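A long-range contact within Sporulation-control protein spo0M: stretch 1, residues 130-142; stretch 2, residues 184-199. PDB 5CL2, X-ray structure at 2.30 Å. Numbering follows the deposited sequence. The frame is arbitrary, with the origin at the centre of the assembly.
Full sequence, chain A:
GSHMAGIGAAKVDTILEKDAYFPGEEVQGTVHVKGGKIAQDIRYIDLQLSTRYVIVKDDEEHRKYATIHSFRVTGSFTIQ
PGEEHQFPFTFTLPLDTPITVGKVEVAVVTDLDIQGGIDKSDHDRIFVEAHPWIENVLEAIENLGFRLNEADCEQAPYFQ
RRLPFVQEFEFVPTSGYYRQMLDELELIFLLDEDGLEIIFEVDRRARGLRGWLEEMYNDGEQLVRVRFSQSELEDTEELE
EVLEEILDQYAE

Stretch 1, residues 130-142: AHPWIENVLEAIE
Stretch 2 184-199: ELELIFLLDEDGLEII

A helix that starts at Pro132 and runs on past Glu142 packs on a β-hairpin whose strands include Leu185 to Leu191 and Gly195 to Ile199. The helix runs nearly antiparallel to the first strand (157°, axes 10.3 Å apart at closest) and at 42° to the second (9.5 Å). The hairpin is antiparallel: Ile188 and Ile199 exchange backbone hydrogen bonds, N to O, as do Leu190 and Glu197. Strand alternation turns Leu185, Leu187, Phe189, Leu191, Leu196 and Ile198 toward the helix. No hydrogen bond crosses the contact; apolar packing dominates.

Ala130, extended at phi/psi -61/128, touches nothing opposite. His131 (-62/143, chi1 t, chi2 -75°) caps the helix: its ND1 accepts from Trp133 N at 3.1 Å, satisfying an amide that the first turn leaves without a backbone partner. The same ring offers a face to Leu191 (chi1 t, chi2 p), whose CD2 lies 4.3 Å from the His131 ring centroid, off-centre. Pro132 suits the first turn, where its lack of an N-H costs no helical bond. Pro132 has phi/psi -47/-43; from Trp133 on, phi/psi stay near -63/-42.

Trp133 (chi1 m, chi2 -18°) has the largest covered area, and its CA lies 7.7 Å from Leu196 CA. The indole reaches along the hairpin's turn: Trp133 CE3 is 3.6 Å from Leu191 CD1, and Trp133 CH2 is 3.7 Å from Glu193 O, which sits at the ring edge. Trp133 CZ3 approaches Gly195 CA to 3.3 Å; this glycine, at phi/psi 165/-157, has no side chain. Within the turn, Asp194 N donates to Asp192 OD1 at 3.2 Å.

Ile134 (m, t) points sideways, yet its side chain touches two neighbours. Its CG2 stands 3.9 Å from the Phe189 ring centroid, 11° off the normal, a CH-pi contact over the face; its CG1 meets Leu196 CD1 at 3.5 Å. The CA atoms of Ile134 and Phe189 are 7.4 Å apart.

Glu135 points away and is exposed, as befits a charged residue. One turn beyond Trp133, compact Val137 (chi1 t) directs CG1 toward both strands: this atom is 3.5 Å from Phe189 CE1, at the ring edge, and 3.6 Å from Ile198 CD1. Leu138 (m, t) starts sideways, but its length brings CD2 to 3.9 Å from Phe189 CZ (Phe189 chi1 m, chi2 -81°).

Ile141 (m, m) closes the contact, its CG1 3.8 Å from Leu187 CD1 (Leu187 m, t) and its CG2 4.2 Å from Leu185 CD2 (Leu185 t, p).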

ATOM      1  N   ALA A 130       0.490  20.793  -2.030  1.00 57.08           N
ATOM      2  CA  ALA A 130      -0.590  20.096  -2.704  1.00 63.40           C
ATOM      3  C   ALA A 130      -0.303  19.976  -4.191  1.00 58.33           C
ATOM      4  O   ALA A 130      -0.005  20.953  -4.866  1.00 61.67           O
ATOM      5  CB  ALA A 130      -1.921  20.807  -2.480  1.00 61.68           C
ATOM      6  N   HIS A 131      -0.397  18.757  -4.685  1.00 54.36           N
ATOM      7  CA  HIS A 131      -0.322  18.496  -6.102  1.00 57.39           C
ATOM      8  C   HIS A 131      -1.493  19.232  -6.753  1.00 64.18           C
ATOM      9  O   HIS A 131      -2.580  19.304  -6.175  1.00 64.84           O
ATOM     10  CB  HIS A 131      -0.370  16.981  -6.326  1.00 60.70           C
ATOM     11  CG  HIS A 131      -0.353  16.551  -7.756  1.00 62.66           C
ATOM     12  ND1 HIS A 131      -1.454  16.672  -8.581  1.00 64.89           N
ATOM     13  CD2 HIS A 131       0.597  15.933  -8.493  1.00 64.80           C
ATOM     14  CE1 HIS A 131      -1.167  16.181  -9.771  1.00 64.79           C
ATOM     15  NE2 HIS A 131       0.076  15.725  -9.744  1.00 63.48           N
ATOM     16  N   PRO A 132      -1.275  19.790  -7.949  1.00 66.71           N
ATOM     17  CA  PRO A 132      -2.275  20.591  -8.670  1.00 63.73           C
ATOM     18  C   PRO A 132      -3.684  19.983  -8.754  1.00 65.51           C
ATOM     19  O   PRO A 132      -4.636  20.738  -8.600  1.00 65.23           O
ATOM     20  CB  PRO A 132      -1.667  20.712 -10.064  1.00 64.61           C
ATOM     21  CG  PRO A 132      -0.177  20.733  -9.799  1.00 64.15           C
ATOM     22  CD  PRO A 132       0.040  19.805  -8.622  1.00 65.02           C
ATOM     23  N   TRP A 133      -3.831  18.686  -9.018  1.00 66.46           N
ATOM     24  CA  TRP A 133      -5.170  18.080  -9.027  1.00 62.96           C
ATOM     25  C   TRP A 133      -5.842  18.220  -7.669  1.00 64.20           C
ATOM     26  O   TRP A 133      -7.045  18.500  -7.592  1.00 65.50           O
ATOM     27  CB  TRP A 133      -5.125  16.602  -9.397  1.00 63.90           C
ATOM     28  CG  TRP A 133      -4.466  16.280 -10.709  1.00 68.56           C
ATOM     29  CD1 TRP A 133      -4.216  17.135 -11.743  1.00 69.92           C
ATOM     30  CD2 TRP A 133      -3.995  14.997 -11.127  1.00 65.04           C
ATOM     31  NE1 TRP A 133      -3.609  16.463 -12.775  1.00 70.77           N
ATOM     32  CE2 TRP A 133      -3.457  15.149 -12.419  1.00 69.60           C
ATOM     33  CE3 TRP A 133      -3.955  13.738 -10.523  1.00 63.51           C
ATOM     34  CZ2 TRP A 133      -2.890  14.087 -13.121  1.00 70.26           C
ATOM     35  CZ3 TRP A 133      -3.385  12.683 -11.219  1.00 70.06           C
ATOM     36  CH2 TRP A 133      -2.866  12.862 -12.507  1.00 69.43           C
ATOM     37  N   ILE A 134      -5.072  17.995  -6.600  1.00 61.54           N
ATOM     38  CA  ILE A 134      -5.599  18.111  -5.248  1.00 57.75           C
ATOM     39  C   ILE A 134      -5.955  19.561  -4.979  1.00 60.51           C
ATOM     40  O   ILE A 134      -6.985  19.847  -4.379  1.00 62.08           O
ATOM     41  CB  ILE A 134      -4.620  17.620  -4.181  1.00 58.26           C
ATOM     42  CG1 ILE A 134      -4.448  16.105  -4.261  1.00 57.55           C
ATOM     43  CG2 ILE A 134      -5.115  17.998  -2.783  1.00 53.53           C
ATOM     44  CD1 ILE A 134      -3.410  15.560  -3.249  1.00 49.77           C
ATOM     45  N   GLU A 135      -5.105  20.479  -5.421  1.00 61.77           N
ATOM     46  CA  GLU A 135      -5.371  21.896  -5.209  1.00 63.49           C
ATOM     47  C   GLU A 135      -6.620  22.341  -5.987  1.00 64.46           C
ATOM     48  O   GLU A 135      -7.369  23.215  -5.537  1.00 65.38           O
ATOM     49  CB  GLU A 135      -4.152  22.720  -5.618  1.00 63.62           C
ATOM     50  CG  GLU A 135      -4.210  24.179  -5.210  1.00 68.54           C
ATOM     51  CD  GLU A 135      -2.820  24.791  -5.101  1.00 79.27           C
ATOM     52  OE1 GLU A 135      -1.940  24.451  -5.932  1.00 80.61           O
ATOM     53  OE2 GLU A 135      -2.601  25.604  -4.179  1.00 84.53           O
ATOM     54  N   ASN A 136      -6.865  21.698  -7.124  1.00 62.37           N
ATOM     55  CA  ASN A 136      -8.090  21.907  -7.877  1.00 62.64           C
ATOM     56  C   ASN A 136      -9.283  21.440  -7.064  1.00 63.98           C
ATOM     57  O   ASN A 136     -10.286  22.153  -6.968  1.00 68.42           O
ATOM     58  CB  ASN A 136      -8.058  21.167  -9.224  1.00 61.82           C
ATOM     59  CG  ASN A 136      -7.152  21.832 -10.254  1.00 65.40           C
ATOM     60  OD1 ASN A 136      -6.583  22.897 -10.011  1.00 65.57           O
ATOM     61  ND2 ASN A 136      -6.996  21.186 -11.404  1.00 64.36           N
ATOM     62  N   VAL A 137      -9.184  20.247  -6.475  1.00 60.62           N
ATOM     63  CA  VAL A 137     -10.288  19.739  -5.662  1.00 62.88           C
ATOM     64  C   VAL A 137     -10.550  20.662  -4.467  1.00 61.26           C
ATOM     65  O   VAL A 137     -11.698  20.934  -4.127  1.00 62.33           O
ATOM     66  CB  VAL A 137     -10.034  18.308  -5.155  1.00 57.34           C
ATOM     67  CG1 VAL A 137     -11.231  17.817  -4.350  1.00 51.16           C
ATOM     68  CG2 VAL A 137      -9.793  17.366  -6.324  1.00 56.97           C
ATOM     69  N   LEU A 138      -9.485  21.159  -3.856  1.00 60.75           N
ATOM     70  CA  LEU A 138      -9.588  21.987  -2.650  1.00 62.48           C
ATOM     71  C   LEU A 138     -10.267  23.313  -2.959  1.00 63.06           C
ATOM     72  O   LEU A 138     -11.157  23.768  -2.226  1.00 58.83           O
ATOM     73  CB  LEU A 138      -8.201  22.240  -2.060  1.00 57.05           C
ATOM     74  CG  LEU A 138      -7.466  21.003  -1.540  1.00 56.47           C
ATOM     75  CD1 LEU A 138      -6.012  21.353  -1.126  1.00 54.24           C
ATOM     76  CD2 LEU A 138      -8.248  20.357  -0.390  1.00 53.21           C
ATOM     77  N   GLU A 139      -9.828  23.932  -4.052  1.00 66.10           N
ATOM     78  CA  GLU A 139     -10.435  25.169  -4.505  1.00 66.61           C
ATOM     79  C   GLU A 139     -11.897  24.951  -4.868  1.00 65.65           C
ATOM     80  O   GLU A 139     -12.759  25.747  -4.487  1.00 67.61           O
ATOM     81  CB  GLU A 139      -9.670  25.727  -5.703  1.00 72.15           C
ATOM     82  CG  GLU A 139     -10.347  26.903  -6.392  1.00 76.84           C
ATOM     83  CD  GLU A 139      -9.563  27.404  -7.602  1.00 88.30           C
ATOM     84  OE1 GLU A 139      -8.483  26.839  -7.892  1.00 89.91           O
ATOM     85  OE2 GLU A 139     -10.017  28.373  -8.252  1.00 87.93           O
ATOM     86  N   ALA A 140     -12.174  23.852  -5.567  1.00 65.26           N
ATOM     87  CA  ALA A 140     -13.539  23.483  -5.941  1.00 64.32           C
ATOM     88  C   ALA A 140     -14.457  23.339  -4.730  1.00 60.45           C
ATOM     89  O   ALA A 140     -15.581  23.826  -4.747  1.00 65.67           O
ATOM     90  CB  ALA A 140     -13.537  22.197  -6.746  1.00 67.20           C
ATOM     91  N   ILE A 141     -13.983  22.647  -3.702  1.00 59.25           N
ATOM     92  CA  ILE A 141     -14.750  22.444  -2.479  1.00 59.27           C
ATOM     93  C   ILE A 141     -14.997  23.774  -1.761  1.00 60.75           C
ATOM     94  O   ILE A 141     -16.125  24.054  -1.319  1.00 58.01           O
ATOM     95  CB  ILE A 141     -14.037  21.474  -1.516  1.00 55.76           C
ATOM     96  CG1 ILE A 141     -14.057  20.043  -2.068  1.00 58.21           C
ATOM     97  CG2 ILE A 141     -14.669  21.523  -0.139  1.00 47.94           C
ATOM     98  CD1 ILE A 141     -15.439  19.420  -2.188  1.00 55.06           C
ATOM     99  N   GLU A 142     -13.974  24.625  -1.668  1.00 63.25           N
ATOM    100  CA  GLU A 142     -14.212  25.885  -0.965  1.00 64.11           C
ATOM    101  C   GLU A 142     -15.178  26.783  -1.751  1.00 65.31           C
ATOM    102  O   GLU A 142     -16.008  27.473  -1.151  1.00 64.05           O
ATOM    103  CB  GLU A 142     -12.925  26.650  -0.704  1.00 60.17           C
ATOM    104  CG  GLU A 142     -11.898  25.937   0.161  1.00 65.22           C
ATOM    105  CD  GLU A 142     -10.779  26.868   0.607  1.00 64.86           C
ATOM    106  OE1 GLU A 142     -10.118  27.435  -0.284  1.00 65.23           O
ATOM    107  OE2 GLU A 142     -10.525  26.992   1.834  1.00 63.09           O
ATOM    108  N   GLU A 184     -19.404  19.094   9.451  1.00 47.25           N
ATOM    109  CA  GLU A 184     -18.208  19.226   8.641  1.00 50.76           C
ATOM    110  C   GLU A 184     -18.048  18.087   7.654  1.00 45.28           C
ATOM    111  O   GLU A 184     -18.618  17.014   7.834  1.00 48.46           O
ATOM    112  CB  GLU A 184     -16.946  19.373   9.557  1.00 51.57           C
ATOM    113  CG  GLU A 184     -16.547  18.135  10.329  1.00 48.14           C
ATOM    114  CD  GLU A 184     -17.456  17.847  11.509  1.00 51.53           C
ATOM    115  OE1 GLU A 184     -17.825  18.788  12.225  1.00 56.82           O
ATOM    116  OE2 GLU A 184     -17.823  16.674  11.732  1.00 53.65           O
ATOM    117  N   LEU A 185     -17.226  18.353   6.637  1.00 45.81           N
ATOM    118  CA  LEU A 185     -16.898  17.433   5.563  1.00 43.16           C
ATOM    119  C   LEU A 185     -15.440  16.910   5.670  1.00 50.14           C
ATOM    120  O   LEU A 185     -14.544  17.656   6.009  1.00 49.17           O
ATOM    121  CB  LEU A 185     -17.094  18.141   4.225  1.00 48.30           C
ATOM    122  CG  LEU A 185     -16.641  17.393   2.982  1.00 46.24           C
ATOM    123  CD1 LEU A 185     -17.546  16.201   2.726  1.00 46.07           C
ATOM    124  CD2 LEU A 185     -16.589  18.345   1.813  1.00 51.55           C
ATOM    125  N   GLU A 186     -15.220  15.634   5.382  1.00 47.10           N
ATOM    126  CA  GLU A 186     -13.895  15.045   5.426  1.00 47.13           C
ATOM    127  C   GLU A 186     -13.585  14.406   4.092  1.00 47.79           C
ATOM    128  O   GLU A 186     -14.389  13.611   3.593  1.00 52.19           O
ATOM    129  CB  GLU A 186     -13.798  13.987   6.529  1.00 48.18           C
ATOM    130  CG  GLU A 186     -13.748  14.539   7.958  1.00 49.72           C
ATOM    131  CD  GLU A 186     -15.132  14.797   8.550  1.00 53.87           C
ATOM    132  OE1 GLU A 186     -16.140  14.162   8.136  1.00 46.10           O
ATOM    133  OE2 GLU A 186     -15.205  15.635   9.456  1.00 55.46           O
ATOM    134  N   LEU A 187     -12.410  14.726   3.546  1.00 47.34           N
ATOM    135  CA  LEU A 187     -11.918  14.172   2.292  1.00 44.80           C
ATOM    136  C   LEU A 187     -10.576  13.485   2.504  1.00 50.92           C
ATOM    137  O   LEU A 187      -9.727  13.945   3.286  1.00 50.77           O
ATOM    138  CB  LEU A 187     -11.772  15.253   1.215  1.00 48.52           C
ATOM    139  CG  LEU A 187     -13.011  16.077   0.813  1.00 51.98           C
ATOM    140  CD1 LEU A 187     -12.832  16.771  -0.535  1.00 44.74           C
ATOM    141  CD2 LEU A 187     -14.294  15.254   0.848  1.00 49.83           C
ATOM    142  N   ILE A 188     -10.414  12.353   1.839  1.00 48.51           N
ATOM    143  CA  ILE A 188      -9.119  11.713   1.730  1.00 48.22           C
ATOM    144  C   ILE A 188      -8.737  11.628   0.262  1.00 49.94           C
ATOM    145  O   ILE A 188      -9.516  11.140  -0.561  1.00 50.64           O
ATOM    146  CB  ILE A 188      -9.121  10.302   2.336  1.00 48.01           C
ATOM    147  CG1 ILE A 188      -9.366  10.360   3.833  1.00 43.81           C
ATOM    148  CG2 ILE A 188      -7.784   9.580   2.056  1.00 42.95           C
ATOM    149  CD1 ILE A 188      -9.807   9.015   4.386  1.00 49.99           C
ATOM    150  N   PHE A 189      -7.550  12.118  -0.069  1.00 47.72           N
ATOM    151  CA  PHE A 189      -7.029  11.982  -1.424  1.00 49.16           C
ATOM    152  C   PHE A 189      -6.054  10.817  -1.523  1.00 53.77           C
ATOM    153  O   PHE A 189      -5.086  10.741  -0.758  1.00 56.39           O
ATOM    154  CB  PHE A 189      -6.321  13.251  -1.845  1.00 51.14           C
ATOM    155  CG  PHE A 189      -7.173  14.450  -1.770  1.00 51.58           C
ATOM    156  CD1 PHE A 189      -8.060  14.742  -2.779  1.00 51.81           C
ATOM    157  CD2 PHE A 189      -7.119  15.271  -0.675  1.00 53.36           C
ATOM    158  CE1 PHE A 189      -8.846  15.843  -2.718  1.00 49.11           C
ATOM    159  CE2 PHE A 189      -7.924  16.378  -0.600  1.00 55.98           C
ATOM    160  CZ  PHE A 189      -8.794  16.659  -1.634  1.00 53.84           C
ATOM    161  N   LEU A 190      -6.307   9.920  -2.461  1.00 49.77           N
ATOM    162  CA  LEU A 190      -5.351   8.884  -2.808  1.00 53.23           C
ATOM    163  C   LEU A 190      -4.846   9.160  -4.218  1.00 54.16           C
ATOM    164  O   LEU A 190      -5.540   8.911  -5.209  1.00 57.55           O
ATOM    165  CB  LEU A 190      -6.005   7.506  -2.721  1.00 57.12           C
ATOM    166  CG  LEU A 190      -6.799   7.263  -1.434  1.00 52.75           C
ATOM    167  CD1 LEU A 190      -7.600   5.969  -1.523  1.00 55.47           C
ATOM    168  CD2 LEU A 190      -5.838   7.215  -0.261  1.00 52.40           C
ATOM    169  N   LEU A 191      -3.623   9.665  -4.293  1.00 56.85           N
ATOM    170  CA  LEU A 191      -3.058  10.138  -5.534  1.00 53.38           C
ATOM    171  C   LEU A 191      -2.266   9.036  -6.194  1.00 56.96           C
ATOM    172  O   LEU A 191      -1.450   8.386  -5.548  1.00 63.82           O
ATOM    173  CB  LEU A 191      -2.175  11.345  -5.274  1.00 49.93           C
ATOM    174  CG  LEU A 191      -1.503  11.934  -6.502  1.00 53.61           C
ATOM    175  CD1 LEU A 191      -2.565  12.516  -7.401  1.00 56.20           C
ATOM    176  CD2 LEU A 191      -0.519  12.989  -6.071  1.00 54.71           C
ATOM    177  N   ASP A 192      -2.520   8.814  -7.476  1.00 57.74           N
ATOM    178  CA  ASP A 192      -1.705   7.914  -8.277  1.00 55.07           C
ATOM    179  C   ASP A 192      -1.335   8.622  -9.577  1.00 59.58           C
ATOM    180  O   ASP A 192      -1.618   9.819  -9.743  1.00 57.70           O
ATOM    181  CB  ASP A 192      -2.416   6.572  -8.509  1.00 59.10           C
ATOM    182  CG  ASP A 192      -3.798   6.725  -9.167  1.00 64.41           C
ATOM    183  OD1 ASP A 192      -3.865   6.790 -10.411  1.00 65.13           O
ATOM    184  OD2 ASP A 192      -4.815   6.782  -8.427  1.00 58.53           O
ATOM    185  N   GLU A 193      -0.653   7.901 -10.464  1.00 57.67           N
ATOM    186  CA  GLU A 193      -0.096   8.476 -11.690  1.00 59.87           C
ATOM    187  C   GLU A 193      -1.159   8.882 -12.727  1.00 62.96           C
ATOM    188  O   GLU A 193      -0.969   9.829 -13.492  1.00 59.69           O
ATOM    189  CB  GLU A 193       0.881   7.474 -12.328  1.00 62.14           C
ATOM    190  CG  GLU A 193       2.080   7.056 -11.453  1.00 57.70           C
ATOM    191  CD  GLU A 193       3.211   8.075 -11.456  1.00 63.52           C
ATOM    192  OE1 GLU A 193       3.029   9.160 -12.053  1.00 63.70           O
ATOM    193  OE2 GLU A 193       4.294   7.778 -10.888  1.00 62.56           O
ATOM    194  N   ASP A 194      -2.256   8.136 -12.785  1.00 64.00           N
ATOM    195  CA  ASP A 194      -3.268   8.376 -13.826  1.00 72.35           C
ATOM    196  C   ASP A 194      -4.475   9.176 -13.380  1.00 65.81           C
ATOM    197  O   ASP A 194      -5.348   9.484 -14.180  1.00 68.82           O
ATOM    198  CB  ASP A 194      -3.732   7.045 -14.408  1.00 71.94           C
ATOM    199  CG  ASP A 194      -2.575   6.239 -14.932  1.00 74.35           C
ATOM    200  OD1 ASP A 194      -1.983   6.677 -15.946  1.00 76.45           O
ATOM    201  OD2 ASP A 194      -2.261   5.185 -14.326  1.00 71.30           O
ATOM    202  N   GLY A 195      -4.503   9.543 -12.112  1.00 66.18           N
ATOM    203  CA  GLY A 195      -5.645  10.236 -11.574  1.00 64.14           C
ATOM    204  C   GLY A 195      -5.644  10.241 -10.065  1.00 65.24           C
ATOM    205  O   GLY A 195      -4.603  10.093  -9.406  1.00 63.03           O
ATOM    206  N   LEU A 196      -6.831  10.415  -9.512  1.00 63.67           N
ATOM    207  CA  LEU A 196      -6.958  10.662  -8.092  1.00 59.43           C
ATOM    208  C   LEU A 196      -8.250  10.052  -7.554  1.00 62.81           C
ATOM    209  O   LEU A 196      -9.306  10.171  -8.182  1.00 55.85           O
ATOM    210  CB  LEU A 196      -6.906  12.164  -7.866  1.00 56.16           C
ATOM    211  CG  LEU A 196      -6.920  12.741  -6.472  1.00 60.33           C
ATOM    212  CD1 LEU A 196      -6.128  14.018  -6.472  1.00 56.65           C
ATOM    213  CD2 LEU A 196      -8.349  13.012  -6.131  1.00 61.74           C
ATOM    214  N   GLU A 197      -8.176   9.403  -6.398  1.00 59.34           N
ATOM    215  CA  GLU A 197      -9.385   8.887  -5.748  1.00 58.19           C
ATOM    216  C   GLU A 197      -9.756   9.711  -4.509  1.00 56.50           C
ATOM    217  O   GLU A 197      -8.893  10.033  -3.693  1.00 56.05           O
ATOM    218  CB  GLU A 197      -9.175   7.422  -5.379  1.00 59.32           C
ATOM    219  CG  GLU A 197     -10.362   6.719  -4.820  1.00 61.24           C
ATOM    220  CD  GLU A 197     -10.240   5.221  -4.977  1.00 67.92           C
ATOM    221  OE1 GLU A 197      -9.334   4.801  -5.715  1.00 76.85           O
ATOM    222  OE2 GLU A 197     -11.051   4.462  -4.403  1.00 67.90           O
ATOM    223  N   ILE A 198     -11.033  10.048  -4.365  1.00 54.59           N
ATOM    224  CA  ILE A 198     -11.498  10.809  -3.204  1.00 50.45           C
ATOM    225  C   ILE A 198     -12.446  10.006  -2.344  1.00 49.67           C
ATOM    226  O   ILE A 198     -13.376   9.367  -2.850  1.00 54.20           O
ATOM    227  CB  ILE A 198     -12.205  12.103  -3.595  1.00 45.88           C
ATOM    228  CG1 ILE A 198     -11.371  12.878  -4.593  1.00 47.02           C
ATOM    229  CG2 ILE A 198     -12.436  12.966  -2.376  1.00 47.73           C
ATOM    230  CD1 ILE A 198     -11.801  14.278  -4.749  1.00 50.72           C
ATOM    231  N   ILE A 199     -12.167   9.994  -1.045  1.00 48.29           N
ATOM    232  CA  ILE A 199     -13.064   9.383  -0.081  1.00 47.77           C
ATOM    233  C   ILE A 199     -13.782  10.511   0.651  1.00 49.44           C
ATOM    234  O   ILE A 199     -13.156  11.473   1.109  1.00 49.81           O
ATOM    235  CB  ILE A 199     -12.308   8.472   0.887  1.00 48.40           C
ATOM    236  CG1 ILE A 199     -11.637   7.336   0.113  1.00 54.24           C
ATOM    237  CG2 ILE A 199     -13.228   7.939   1.960  1.00 48.35           C
ATOM    238  CD1 ILE A 199     -10.686   6.516   0.944  1.00 56.48           C
TER